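Local coordinates for glycoprotein (Chandipura virus, PDB 5MDM), which probably attaches the virion to host receptors and, on acidification in the endosome, changes shape to drive fusion of the viral and endosomal membranes, at residues S43-G48 / E234-D239; D137-H142 / L220-R225; G227-N232 / A258-R263. One frame throughout, in Å; residues are numbered along the deposited sequence.

Interaction 1 (S43-G48 / E234-D239); sequences SSTPIG and EWVSLD
Ser-43 and Thr-45 both turn their hydroxyls anti to the backbone N (chi1 178° and -156°), and this sets each oxygen beside a carbonyl of the facing strand. Ser-43 OG donates to Ser-237 O at 2.7 Å, lying in the carbonyl plane on a lone pair, while Thr-45 OG1 donates to Trp-235 O at 2.6 Å, tilted out of the plane of that second carbonyl. A backbone bond lies between them, Ser-237 N to Ser-44 O at 2.8 Å. The same Ser-44 O also receives a CA-H...O contact from Val-236 CA at 3.3 Å and a weak bond from Ser-237 OG. The hydroxyl of Ser-44 turns elsewhere, to Arg-225. Apolar contact completes the join: Pro-46 CD meets the indole edge of Trp-235 at CE3, 3.7 Å away and near the ring plane, and the two side chains cross at about a right angle. Thr-45 OG1 has a further partner in Thr-265. With the strands running 145° apart, close to antiparallel, side-chain hydroxyls supplement a single backbone N-H...O bond. The arrangement joins outer strands of two antiparallel sheets, one four-stranded and one three-stranded, in a class III viral fusion glycoprotein.

Interaction 2 (D137-H142 / L220-R225); sequences DDYRGH and LSYCGR
Asp-138 meets Tyr-222 and Cys-223 atom by atom. Its CB rests 3.5 Å from Tyr-222 CE1. Beyond it, CG is about equally far from Tyr-222 OH and Cys-223 SG. At the tip the carboxylate divides: OD1 comes within 3.1 Å of Tyr-222 OH, whereas OD2 approaches Cys-223 SG at 3.7 Å and takes its hydrogen bond from the backbone N of Gly-179. That sulfur is in disulfide linkage with Cys-178 and also sits over one face of the Tyr-222 ring, toward its rim. The backbone joins in as well, Cys-223 N donating to Asp-138 O at 2.8 Å. Next along the chain, the Tyr-139 ring turns one face to the edge of Tyr-222 in an offset edge-to-face pair, centroids 5.1 Å apart and planes at 63°; Leu-220 CD2 touches the edge of the same ring. The hydroxyl of Tyr-139 is bonded to Val-262 N. Asp-138 is a site of interaction with host vimentin. The contact sets the 137-142 loop against the end of strand 218-222 and the turn that follows it. That loop begins with an Asx turn at Asp-137, whose OD1 accepts from Tyr-139 N and Arg-140 N, and ends in a G1 beta bulge, where Gly-141 and His-142 both face Asp-137; opposite stands the type I' turn Tyr-222 to Arg-225, the two-residue loop of the hairpin formed by strands 218-222 and 225-229.

Interaction 3 (G227-N232 / A258-R263); sequences GIKFPN and AGTEVR
The side chains of Lys-229 and Val-262 lie alongside each other, pointing opposite ways, with Lys-229 CG 4.1 Å from Val-262 CG2. Farther out, the lysine chain crosses Thr-260 at a slant, and its CD touches Thr-260 CG2 at 3.5 Å and Glu-261 O at 3.4 Å. These are contacts of the aliphatic part. The chain then bends at chi3 (119°) and again at chi4, and NZ turns back to its own segment, donating to the carbonyl of the next residue, Phe-230 O, at 3.2 Å from above the carbonyl plane. Lys-229 is the last residue of strand 225-229, the middle strand of a three-stranded antiparallel meander; the opposing 258-263 segment is irregular chain preceding the long helix 270-295, in a region assigned by similarity to trimerization. In the connection from this strand to strand 235-237, Asn-232 meets Arg-263, their side chains crossing at about a right angle, amide and guanidinium planes 56° apart. Yet the bond here is to the main chain: Arg-263 NH1 donates to Asn-232 O at 2.9 Å, in the carbonyl plane, with Arg-263 CD packed beside the same oxygen. The Asn-232 amide is engaged elsewhere, ND2 with Ile-395 O and OD1 with Glu-234 N. Arg-263 NH2 forms a long, weak ion pair with Glu-234.

Overall arrangement
From the N terminus, 43-48 opens interaction 1, which closes only when 234-239 returns to it. Within that long loop, interaction 2 opens at 137-142 and closes at 220-225, so it is wholly enclosed. Interaction 3 opens at 227-232, after interaction 2 has closed but before interaction 1 has, and ends at 258-263; interactions 1 and 3 therefore cross, while 2 and 3 follow in series. All three converge on the sheet of strands 218-222, 225-229 and 235-237, tying it to strand 36-49, the 137-142 turn and the chain leading to helix 270-295. Leu-220 bridges all three, its O accepting from Trp-235 NE1 and its side chain packing on Thr-260.

Interaction 1 (S43-G48 / E234-D239)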
# COMPACT_ATOMS: atom_id res chain seq x y z
N SER A 43 -18.34 10.68 -20.27
CA SER A 43 -16.90 10.65 -20.40
C SER A 43 -16.30 9.30 -20.03
O SER A 43 -17.01 8.33 -19.78
CB SER A 43 -16.27 11.77 -19.55
OG SER A 43 -14.86 11.75 -19.62
N SER A 44 -14.98 9.26 -20.00
CA SER A 44 -14.26 8.03 -19.76
C SER A 44 -13.01 8.42 -18.99
O SER A 44 -12.43 9.47 -19.25
CB SER A 44 -13.91 7.39 -21.10
OG SER A 44 -13.12 6.23 -20.93
N THR A 45 -12.61 7.60 -18.03
CA THR A 45 -11.40 7.90 -17.27
C THR A 45 -10.59 6.64 -17.00
O THR A 45 -11.14 5.58 -16.71
CB THR A 45 -11.72 8.67 -15.95
OG1 THR A 45 -10.57 9.41 -15.54
CG2 THR A 45 -12.14 7.73 -14.83
N PRO A 46 -9.25 6.75 -17.14
CA PRO A 46 -8.36 5.61 -16.93
C PRO A 46 -8.30 5.20 -15.46
O PRO A 46 -8.08 6.04 -14.59
CB PRO A 46 -7.01 6.13 -17.40
CG PRO A 46 -7.10 7.60 -17.22
CD PRO A 46 -8.51 7.96 -17.53
N ILE A 47 -8.51 3.92 -15.18
CA ILE A 47 -8.61 3.44 -13.81
C ILE A 47 -7.47 2.51 -13.43
O ILE A 47 -7.49 1.90 -12.36
CB ILE A 47 -9.90 2.67 -13.60
CG1 ILE A 47 -9.90 1.41 -14.46
CG2 ILE A 47 -11.06 3.55 -13.93
CD1 ILE A 47 -11.15 0.60 -14.33
N GLY A 48 -6.48 2.39 -14.30
CA GLY A 48 -5.33 1.56 -14.00
C GLY A 48 -4.70 0.91 -15.21
O GLY A 48 -5.35 0.68 -16.23
N GLU A 234 -4.91 13.99 -13.47
CA GLU A 234 -5.85 12.97 -13.92
C GLU A 234 -6.55 13.40 -15.22
O GLU A 234 -6.58 14.58 -15.55
CB GLU A 234 -6.85 12.64 -12.82
CG GLU A 234 -6.19 12.13 -11.56
CD GLU A 234 -7.18 11.59 -10.56
OE1 GLU A 234 -8.39 11.76 -10.78
OE2 GLU A 234 -6.75 10.99 -9.55
N TRP A 235 -7.10 12.44 -15.94
CA TRP A 235 -7.55 12.70 -17.30
C TRP A 235 -8.96 12.15 -17.54
O TRP A 235 -9.29 11.04 -17.14
CB TRP A 235 -6.56 12.07 -18.28
CG TRP A 235 -6.84 12.26 -19.74
CD1 TRP A 235 -6.30 13.20 -20.56
CD2 TRP A 235 -7.70 11.45 -20.55
NE1 TRP A 235 -6.79 13.05 -21.84
CE2 TRP A 235 -7.65 11.98 -21.86
CE3 TRP A 235 -8.51 10.34 -20.31
CZ2 TRP A 235 -8.37 11.43 -22.92
CZ3 TRP A 235 -9.24 9.80 -21.36
CH2 TRP A 235 -9.16 10.35 -22.65
N VAL A 236 -9.80 12.94 -18.18
CA VAL A 236 -11.09 12.42 -18.61
C VAL A 236 -11.24 12.67 -20.10
O VAL A 236 -10.65 13.60 -20.63
CB VAL A 236 -12.29 13.03 -17.84
CG1 VAL A 236 -12.15 12.77 -16.34
CG2 VAL A 236 -12.42 14.52 -18.13
N SER A 237 -12.02 11.84 -20.77
CA SER A 237 -12.18 11.95 -22.21
C SER A 237 -13.21 13.02 -22.56
O SER A 237 -14.21 13.18 -21.85
CB SER A 237 -12.58 10.61 -22.80
OG SER A 237 -13.82 10.18 -22.27
N LEU A 238 -12.97 13.73 -23.65
CA LEU A 238 -13.88 14.77 -24.12
C LEU A 238 -13.75 14.93 -25.62
O LEU A 238 -12.68 15.29 -26.11
CB LEU A 238 -13.55 16.09 -23.43
CG LEU A 238 -14.23 17.36 -23.95
CD1 LEU A 238 -15.73 17.23 -23.83
CD2 LEU A 238 -13.73 18.55 -23.16
N ASP A 239 -14.82 14.67 -26.36
CA ASP A 239 -14.75 14.78 -27.83
C ASP A 239 -15.11 16.17 -28.34
O ASP A 239 -15.76 16.96 -27.65
CB ASP A 239 -15.62 13.73 -28.52
CG ASP A 239 -17.08 13.90 -28.22
OD1 ASP A 239 -17.40 14.32 -27.08
OD2 ASP A 239 -17.91 13.61 -29.11

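Interaction 2 (D137-H142 / L220-R225)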
# COMPACT_ATOMS: atom_id res chain seq x y z
N ASP A 137 3.12 2.82 -25.38
CA ASP A 137 3.05 4.27 -25.26
C ASP A 137 1.58 4.67 -25.36
O ASP A 137 1.03 4.78 -26.45
CB ASP A 137 3.85 4.96 -26.37
CG ASP A 137 3.96 6.47 -26.17
OD1 ASP A 137 3.13 7.06 -25.45
OD2 ASP A 137 4.89 7.08 -26.75
N ASP A 138 0.95 4.89 -24.21
CA ASP A 138 -0.46 5.28 -24.18
C ASP A 138 -0.70 6.62 -24.84
O ASP A 138 -1.81 6.91 -25.30
CB ASP A 138 -0.98 5.32 -22.74
CG ASP A 138 -1.15 3.93 -22.14
OD1 ASP A 138 -1.06 3.81 -20.90
OD2 ASP A 138 -1.39 2.97 -22.90
N TYR A 139 0.33 7.45 -24.91
CA TYR A 139 0.17 8.81 -25.41
C TYR A 139 0.26 8.88 -26.93
O TYR A 139 -0.46 9.64 -27.57
CB TYR A 139 1.18 9.76 -24.75
CG TYR A 139 1.09 9.74 -23.24
CD1 TYR A 139 0.15 10.51 -22.57
CD2 TYR A 139 1.92 8.92 -22.49
CE1 TYR A 139 0.06 10.48 -21.19
CE2 TYR A 139 1.83 8.88 -21.11
CZ TYR A 139 0.90 9.66 -20.47
OH TYR A 139 0.83 9.62 -19.10
N ARG A 140 1.14 8.08 -27.51
CA ARG A 140 1.33 8.06 -28.95
C ARG A 140 0.60 6.89 -29.59
O ARG A 140 0.52 6.79 -30.82
CB ARG A 140 2.82 8.04 -29.30
CG ARG A 140 3.60 9.25 -28.78
CD ARG A 140 4.96 9.35 -29.44
NE ARG A 140 4.86 9.20 -30.89
CZ ARG A 140 4.57 10.19 -31.73
NH1 ARG A 140 4.35 11.42 -31.26
NH2 ARG A 140 4.50 9.97 -33.03
N GLY A 141 0.08 6.00 -28.76
CA GLY A 141 -0.78 4.92 -29.22
C GLY A 141 -0.09 3.80 -29.98
O GLY A 141 -0.65 3.24 -30.92
N HIS A 142 1.13 3.46 -29.56
CA HIS A 142 1.83 2.35 -30.19
C HIS A 142 2.58 1.46 -29.20
O HIS A 142 2.85 1.86 -28.06
CB HIS A 142 2.77 2.85 -31.30
CG HIS A 142 3.72 3.91 -30.86
ND1 HIS A 142 3.86 5.11 -31.53
CD2 HIS A 142 4.60 3.96 -29.82
CE1 HIS A 142 4.77 5.85 -30.92
NE2 HIS A 142 5.23 5.18 -29.88
N LEU A 220 -5.37 17.14 -23.89
CA LEU A 220 -4.39 16.08 -24.14
C LEU A 220 -5.05 14.85 -24.75
O LEU A 220 -6.16 14.45 -24.36
CB LEU A 220 -3.65 15.71 -22.85
CG LEU A 220 -2.50 14.69 -22.88
CD1 LEU A 220 -1.55 14.98 -21.75
CD2 LEU A 220 -3.01 13.27 -22.75
N SER A 221 -4.36 14.25 -25.71
CA SER A 221 -4.86 13.05 -26.37
C SER A 221 -4.26 11.83 -25.70
O SER A 221 -3.05 11.65 -25.68
CB SER A 221 -4.48 13.06 -27.85
OG SER A 221 -5.02 11.93 -28.51
N TYR A 222 -5.13 10.99 -25.16
CA TYR A 222 -4.68 9.83 -24.40
C TYR A 222 -5.34 8.56 -24.90
O TYR A 222 -6.56 8.48 -25.03
CB TYR A 222 -4.99 10.03 -22.92
CG TYR A 222 -4.35 9.00 -22.03
CD1 TYR A 222 -2.98 8.97 -21.85
CD2 TYR A 222 -5.12 8.07 -21.35
CE1 TYR A 222 -2.38 8.04 -21.03
CE2 TYR A 222 -4.54 7.13 -20.53
CZ TYR A 222 -3.17 7.12 -20.37
OH TYR A 222 -2.58 6.18 -19.55
N CYS A 223 -4.51 7.55 -25.19
CA CYS A 223 -5.00 6.27 -25.66
C CYS A 223 -5.89 6.40 -26.89
O CYS A 223 -6.92 5.75 -26.99
CB CYS A 223 -5.74 5.53 -24.54
SG CYS A 223 -4.65 4.74 -23.35
N GLY A 224 -5.48 7.27 -27.81
CA GLY A 224 -6.16 7.41 -29.07
C GLY A 224 -7.45 8.21 -29.02
O GLY A 224 -8.24 8.16 -29.96
N ARG A 225 -7.67 8.95 -27.95
CA ARG A 225 -8.83 9.84 -27.90
C ARG A 225 -8.63 11.15 -27.14
O ARG A 225 -7.84 11.23 -26.20
CB ARG A 225 -10.10 9.12 -27.46
CG ARG A 225 -10.06 8.41 -26.12
CD ARG A 225 -11.32 7.55 -26.01
NE ARG A 225 -11.61 7.04 -24.67
CZ ARG A 225 -11.18 5.87 -24.20
NH1 ARG A 225 -10.40 5.09 -24.94
NH2 ARG A 225 -11.51 5.49 -22.97

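Interaction 3 (G227-N232 / A258-R263)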
# COMPACT_ATOMS: atom_id res chain seq x y z
N GLY A 227 -9.05 14.34 -24.80
CA GLY A 227 -9.55 14.58 -23.46
C GLY A 227 -8.88 15.74 -22.81
O GLY A 227 -8.16 16.52 -23.44
N ILE A 228 -9.11 15.87 -21.51
CA ILE A 228 -8.51 16.94 -20.75
C ILE A 228 -7.83 16.36 -19.52
O ILE A 228 -8.36 15.45 -18.86
CB ILE A 228 -9.56 17.98 -20.36
CG1 ILE A 228 -10.84 17.29 -19.87
CG2 ILE A 228 -9.89 18.87 -21.54
CD1 ILE A 228 -11.95 18.24 -19.50
N LYS A 229 -6.63 16.86 -19.26
CA LYS A 229 -5.93 16.58 -18.03
C LYS A 229 -6.25 17.68 -17.04
O LYS A 229 -6.09 18.88 -17.32
CB LYS A 229 -4.41 16.50 -18.26
CG LYS A 229 -3.64 16.07 -17.02
CD LYS A 229 -2.14 16.25 -17.21
CE LYS A 229 -1.57 17.22 -16.18
NZ LYS A 229 -2.30 18.52 -16.18
N PHE A 230 -6.74 17.25 -15.89
CA PHE A 230 -7.03 18.09 -14.75
C PHE A 230 -5.75 18.50 -14.02
O PHE A 230 -4.72 17.84 -14.16
CB PHE A 230 -7.92 17.30 -13.80
CG PHE A 230 -9.30 17.06 -14.33
CD1 PHE A 230 -9.89 17.97 -15.18
CD2 PHE A 230 -10.00 15.91 -13.98
CE1 PHE A 230 -11.17 17.76 -15.68
CE2 PHE A 230 -11.28 15.69 -14.47
CZ PHE A 230 -11.86 16.61 -15.32
N PRO A 231 -5.81 19.59 -13.24
CA PRO A 231 -4.66 20.09 -12.47
C PRO A 231 -4.03 19.02 -11.58
O PRO A 231 -2.86 19.14 -11.25
CB PRO A 231 -5.27 21.18 -11.60
CG PRO A 231 -6.44 21.65 -12.35
CD PRO A 231 -6.98 20.48 -13.10
N ASN A 232 -4.78 17.99 -11.21
CA ASN A 232 -4.22 16.92 -10.40
C ASN A 232 -3.60 15.82 -11.26
O ASN A 232 -3.23 14.76 -10.77
CB ASN A 232 -5.27 16.34 -9.44
CG ASN A 232 -6.31 15.50 -10.15
OD1 ASN A 232 -6.56 15.66 -11.34
ND2 ASN A 232 -6.92 14.58 -9.41
N ALA A 258 4.23 19.59 -24.33
CA ALA A 258 4.78 18.34 -24.84
C ALA A 258 5.41 17.55 -23.70
O ALA A 258 6.07 18.11 -22.83
CB ALA A 258 5.81 18.62 -25.93
N GLY A 259 5.16 16.24 -23.69
CA GLY A 259 5.72 15.38 -22.67
C GLY A 259 4.92 15.38 -21.38
O GLY A 259 5.38 14.89 -20.36
N THR A 260 3.72 15.95 -21.44
CA THR A 260 2.82 15.93 -20.30
C THR A 260 2.35 14.50 -20.06
O THR A 260 1.93 13.83 -20.99
CB THR A 260 1.58 16.82 -20.53
OG1 THR A 260 1.98 18.19 -20.66
CG2 THR A 260 0.62 16.70 -19.37
N GLU A 261 2.44 14.04 -18.82
CA GLU A 261 1.97 12.70 -18.49
C GLU A 261 0.61 12.73 -17.78
O GLU A 261 0.14 13.78 -17.34
CB GLU A 261 3.02 11.92 -17.69
CG GLU A 261 4.10 11.27 -18.56
CD GLU A 261 5.23 10.67 -17.75
OE1 GLU A 261 5.35 10.99 -16.55
OE2 GLU A 261 6.01 9.87 -18.32
N VAL A 262 -0.01 11.56 -17.67
CA VAL A 262 -1.35 11.43 -17.11
C VAL A 262 -1.37 10.30 -16.09
O VAL A 262 -0.77 9.24 -16.32
CB VAL A 262 -2.37 11.16 -18.24
CG1 VAL A 262 -3.50 10.25 -17.78
CG2 VAL A 262 -2.91 12.46 -18.81
N ARG A 263 -2.04 10.51 -14.96
CA ARG A 263 -2.14 9.47 -13.94
C ARG A 263 -3.52 8.80 -13.91
O ARG A 263 -4.52 9.39 -14.31
CB ARG A 263 -1.79 10.02 -12.56
CG ARG A 263 -2.54 11.28 -12.18
CD ARG A 263 -2.12 11.77 -10.81
NE ARG A 263 -2.78 11.04 -9.73
CZ ARG A 263 -3.32 11.62 -8.66
NH1 ARG A 263 -3.27 12.93 -8.53
NH2 ARG A 263 -3.89 10.88 -7.73